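Local coordinates for histidine phosphotransferase (Caulobacter crescentus, PDB 2OOC), which probably relays phosphoryl groups through a histidine in a phosphorelay, and is an essential regulator of stalk biogenesis, at residues A38-P47 and L85-L96. Residues are numbered along the deposited sequence; the frame is centred on the assembly and turned at random. Where two conformers were deposited one is given.
Sequences AALWAPMLDP and LEGVRTALDAAL
In the four-helix bundle of the Hpt domain, the end of helix 24-41 and the turn after it pack on the start of helix 85-111, where L45 meets L85, V88, R89 and L92. The pair illustrates how a helix end and the turn after it are held to a neighbouring helix: aliphatic side chains pack inward while a polar one bonds to the backbone of the turn. L45 has CG anti to its carbonyl carbon, which sends both methyls in among the helix side chains. Its CD1 meets L92 CD2 at 4.0 Å, with the two side chains at roughly a right angle, and its CD2 lies 4.0 Å from L85 CD2. Farther along, A42 CB touches L92 CD2 at 3.6 Å, and A38 CB rests on L96 CD2 at 3.9 Å; F34 of helix 24-41 also packs on L92 and L96. At the loop end, L85 CD1 sits against the backbone where D46 joins P47, 3.7 Å from P47 CD. R89 works from the flank. Its CG lies 3.8 Å from L45 CB, and a bend at chi3 (-58°) brings NH1 back to L45 O, the carbonyl of the residue at the centre of an inverse gamma turn. An alanine in place of R89 lacks the CG that touches L45 CB and would probably leave L45 O without its arginine donor and the turn less firmly held. NH1 also makes a weak hydrogen bond to a glycerol, probably from the crystallisation liquor. The bond from R89 NH1 to L45 O measures 2.8 Å, bent to 149° at the hydrogen, its donor tilted 18° from the carbonyl plane.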
loop_
_atom_site.group_PDB
_atom_site.type_symbol
_atom_site.label_atom_id
_atom_site.label_comp_id
_atom_site.label_asym_id
_atom_site.label_seq_id
_atom_site.Cartn_x
_atom_site.Cartn_y
_atom_site.Cartn_z
ATOM N N ALA A 38 -0.670 1.805 -6.836
ATOM C CA ALA A 38 -1.487 0.594 -6.741
ATOM C C ALA A 38 -2.358 0.428 -7.955
ATOM O O ALA A 38 -2.513 -0.674 -8.531
ATOM C CB ALA A 38 -2.398 0.616 -5.460
ATOM N N ALA A 39 -3.003 1.486 -8.388
ATOM C CA ALA A 39 -3.808 1.386 -9.616
ATOM C C ALA A 39 -3.033 0.968 -10.871
ATOM O O ALA A 39 -3.577 0.232 -11.684
ATOM C CB ALA A 39 -4.527 2.682 -9.866
ATOM N N LEU A 40 -1.811 1.421 -10.994
ATOM C CA LEU A 40 -0.916 1.094 -12.116
ATOM C C LEU A 40 -0.477 -0.378 -12.052
ATOM O O LEU A 40 -0.516 -1.099 -13.059
ATOM C CB LEU A 40 0.299 1.998 -12.115
ATOM C CG LEU A 40 1.330 1.781 -13.267
ATOM C CD1 LEU A 40 0.601 1.725 -14.596
ATOM C CD2 LEU A 40 2.394 2.786 -13.198
ATOM N N TRP A 41 -0.001 -0.800 -10.889
ATOM C CA TRP A 41 0.654 -2.094 -10.792
ATOM C C TRP A 41 -0.241 -3.261 -10.399
ATOM O O TRP A 41 0.042 -4.416 -10.769
ATOM C CB TRP A 41 1.867 -1.956 -9.837
ATOM C CG TRP A 41 2.925 -1.097 -10.374
ATOM C CD1 TRP A 41 3.119 0.248 -10.084
ATOM C CD2 TRP A 41 3.971 -1.447 -11.300
ATOM N NE1 TRP A 41 4.189 0.737 -10.781
ATOM C CE2 TRP A 41 4.750 -0.272 -11.515
ATOM C CE3 TRP A 41 4.329 -2.632 -11.971
ATOM C CZ2 TRP A 41 5.861 -0.254 -12.327
ATOM C CZ3 TRP A 41 5.477 -2.602 -12.779
ATOM C CH2 TRP A 41 6.213 -1.434 -12.942
ATOM N N ALA A 42 -1.343 -3.044 -9.687
ATOM C CA ALA A 42 -2.166 -4.141 -9.201
ATOM C C ALA A 42 -2.741 -5.051 -10.289
ATOM O O ALA A 42 -2.822 -6.266 -10.104
ATOM C CB ALA A 42 -3.308 -3.654 -8.267
ATOM N N PRO A 43 -3.150 -4.489 -11.427
ATOM C CA PRO A 43 -3.606 -5.345 -12.519
ATOM C C PRO A 43 -2.573 -6.374 -13.002
ATOM O O PRO A 43 -2.962 -7.391 -13.577
ATOM C CB PRO A 43 -3.969 -4.363 -13.628
ATOM C CG PRO A 43 -4.158 -3.093 -12.979
ATOM C CD PRO A 43 -3.256 -3.063 -11.781
HETATM N N MSE A 44 -1.304 -6.143 -12.683
HETATM C CA MSE A 44 -0.227 -7.042 -13.114
HETATM C C MSE A 44 0.052 -8.162 -12.158
HETATM O O MSE A 44 0.887 -9.031 -12.448
HETATM C CB MSE A 44 1.053 -6.286 -13.294
HETATM C CG MSE A 44 0.849 -5.082 -14.154
HETATM SE SE MSE A 44 2.516 -4.274 -14.374
HETATM C CE MSE A 44 1.980 -2.617 -15.122
ATOM N N LEU A 45 -0.656 -8.191 -11.017
ATOM C CA LEU A 45 -0.463 -9.203 -9.990
ATOM C C LEU A 45 -1.220 -10.464 -10.342
ATOM O O LEU A 45 -2.207 -10.887 -9.672
ATOM C CB LEU A 45 -0.883 -8.677 -8.616
ATOM C CG LEU A 45 -0.054 -7.484 -8.144
ATOM C CD1 LEU A 45 -0.662 -6.856 -6.937
ATOM C CD2 LEU A 45 1.355 -7.930 -7.827
ATOM N N ASP A 46 -0.750 -11.111 -11.394
ATOM C CA ASP A 46 -1.433 -12.265 -12.014
ATOM C C ASP A 46 -0.307 -13.068 -12.635
ATOM O O ASP A 46 0.470 -12.519 -13.404
ATOM C CB ASP A 46 -2.361 -11.698 -13.114
ATOM C CG ASP A 46 -3.053 -12.744 -13.972
ATOM O OD1 ASP A 46 -2.572 -13.869 -14.129
ATOM O OD2 ASP A 46 -4.073 -12.364 -14.583
ATOM N N PRO A 47 -0.203 -14.377 -12.361
ATOM C CA PRO A 47 0.929 -15.137 -12.913
ATOM C C PRO A 47 1.009 -15.188 -14.448
ATOM O O PRO A 47 2.084 -15.459 -14.973
ATOM C CB PRO A 47 0.749 -16.528 -12.294
ATOM C CG PRO A 47 -0.681 -16.604 -11.998
ATOM C CD PRO A 47 -1.116 -15.228 -11.570
ATOM N N LEU A 85 0.658 -14.876 -5.598
ATOM C CA LEU A 85 0.149 -13.585 -6.067
ATOM C C LEU A 85 -1.215 -13.274 -5.481
ATOM O O LEU A 85 -1.527 -12.130 -5.167
ATOM C CB LEU A 85 0.095 -13.523 -7.561
ATOM C CG LEU A 85 1.495 -13.284 -8.186
ATOM C CD1 LEU A 85 1.533 -13.546 -9.691
ATOM C CD2 LEU A 85 2.064 -11.867 -7.897
ATOM N N GLU A 86 -2.039 -14.287 -5.248
ATOM C CA GLU A 86 -3.268 -14.038 -4.547
ATOM C C GLU A 86 -3.046 -13.456 -3.139
ATOM O O GLU A 86 -3.771 -12.533 -2.692
ATOM C CB GLU A 86 -4.063 -15.346 -4.476
ATOM C CG GLU A 86 -5.436 -15.238 -3.811
ATOM C CD GLU A 86 -6.263 -16.568 -3.880
ATOM O OE1 GLU A 86 -5.831 -17.539 -4.541
ATOM O OE2 GLU A 86 -7.334 -16.614 -3.247
ATOM N N GLY A 87 -2.021 -13.944 -2.458
ATOM C CA GLY A 87 -1.680 -13.437 -1.143
ATOM C C GLY A 87 -1.225 -11.972 -1.178
ATOM O O GLY A 87 -1.515 -11.161 -0.287
ATOM N N VAL A 88 -0.463 -11.618 -2.219
ATOM C CA VAL A 88 -0.115 -10.214 -2.455
ATOM C C VAL A 88 -1.355 -9.344 -2.708
ATOM O O VAL A 88 -1.507 -8.292 -2.105
ATOM C CB VAL A 88 0.892 -10.054 -3.602
ATOM C CG1 VAL A 88 1.295 -8.593 -3.775
ATOM C CG2 VAL A 88 2.160 -10.908 -3.287
ATOM N N ARG A 89 -2.256 -9.828 -3.564
ATOM C CA ARG A 89 -3.470 -9.106 -3.852
ATOM C C ARG A 89 -4.320 -8.844 -2.623
ATOM O O ARG A 89 -4.832 -7.744 -2.436
ATOM C CB ARG A 89 -4.294 -9.808 -4.941
ATOM C CG ARG A 89 -3.630 -9.819 -6.275
ATOM C CD ARG A 89 -4.601 -10.036 -7.390
ATOM N NE ARG A 89 -5.320 -11.303 -7.185
ATOM C CZ ARG A 89 -4.893 -12.501 -7.541
ATOM N NH1 ARG A 89 -3.752 -12.655 -8.183
ATOM N NH2 ARG A 89 -5.622 -13.599 -7.278
ATOM N N THR A 90 -4.461 -9.863 -1.768
ATOM C CA THR A 90 -5.318 -9.677 -0.592
ATOM C C THR A 90 -4.658 -8.811 0.481
ATOM O O THR A 90 -5.352 -8.042 1.125
ATOM C CB THR A 90 -5.803 -10.988 -0.065
ATOM O OG1 THR A 90 -4.727 -11.786 0.374
ATOM C CG2 THR A 90 -6.626 -11.790 -1.078
ATOM N N ALA A 91 -3.317 -8.850 0.577
ATOM C CA ALA A 91 -2.557 -7.908 1.424
ATOM C C ALA A 91 -2.690 -6.469 0.920
ATOM O O ALA A 91 -2.856 -5.545 1.696
ATOM C CB ALA A 91 -1.064 -8.306 1.526
ATOM N N LEU A 92 -2.696 -6.309 -0.417
ATOM C CA LEU A 92 -2.851 -5.014 -1.053
ATOM C C LEU A 92 -4.277 -4.476 -0.803
ATOM O O LEU A 92 -4.470 -3.326 -0.417
ATOM C CB LEU A 92 -2.548 -5.095 -2.533
ATOM C CG LEU A 92 -2.669 -3.759 -3.289
ATOM C CD1 LEU A 92 -1.862 -2.556 -2.637
ATOM C CD2 LEU A 92 -2.257 -3.910 -4.791
ATOM N N ASP A 93 -5.269 -5.388 -0.917
ATOM C CA ASP A 93 -6.649 -5.000 -0.570
ATOM C C ASP A 93 -6.721 -4.431 0.854
ATOM O O ASP A 93 -7.353 -3.395 1.083
ATOM C CB ASP A 93 -7.572 -6.191 -0.656
ATOM C CG ASP A 93 -7.909 -6.654 -2.050
ATOM O OD1 ASP A 93 -7.664 -5.907 -3.028
ATOM O OD2 ASP A 93 -8.434 -7.818 -2.181
ATOM N N ALA A 94 -6.094 -5.095 1.838
ATOM C CA ALA A 94 -6.144 -4.644 3.231
ATOM C C ALA A 94 -5.455 -3.289 3.388
ATOM O O ALA A 94 -5.933 -2.446 4.146
ATOM C CB ALA A 94 -5.481 -5.695 4.128
ATOM N N ALA A 95 -4.355 -3.035 2.660
ATOM C CA ALA A 95 -3.687 -1.783 2.797
ATOM C C ALA A 95 -4.556 -0.666 2.159
ATOM O O ALA A 95 -4.709 0.424 2.780
ATOM C CB ALA A 95 -2.274 -1.875 2.137
ATOM N N LEU A 96 -5.165 -0.955 0.992
ATOM C CA LEU A 96 -6.007 0.025 0.341
ATOM C C LEU A 96 -7.266 0.367 1.191
ATOM O O LEU A 96 -7.734 1.487 1.221
ATOM C CB LEU A 96 -6.356 -0.413 -1.073
ATOM C CG LEU A 96 -5.163 -0.316 -2.015
ATOM C CD1 LEU A 96 -5.551 -1.039 -3.288
ATOM C CD2 LEU A 96 -4.700 1.110 -2.380
#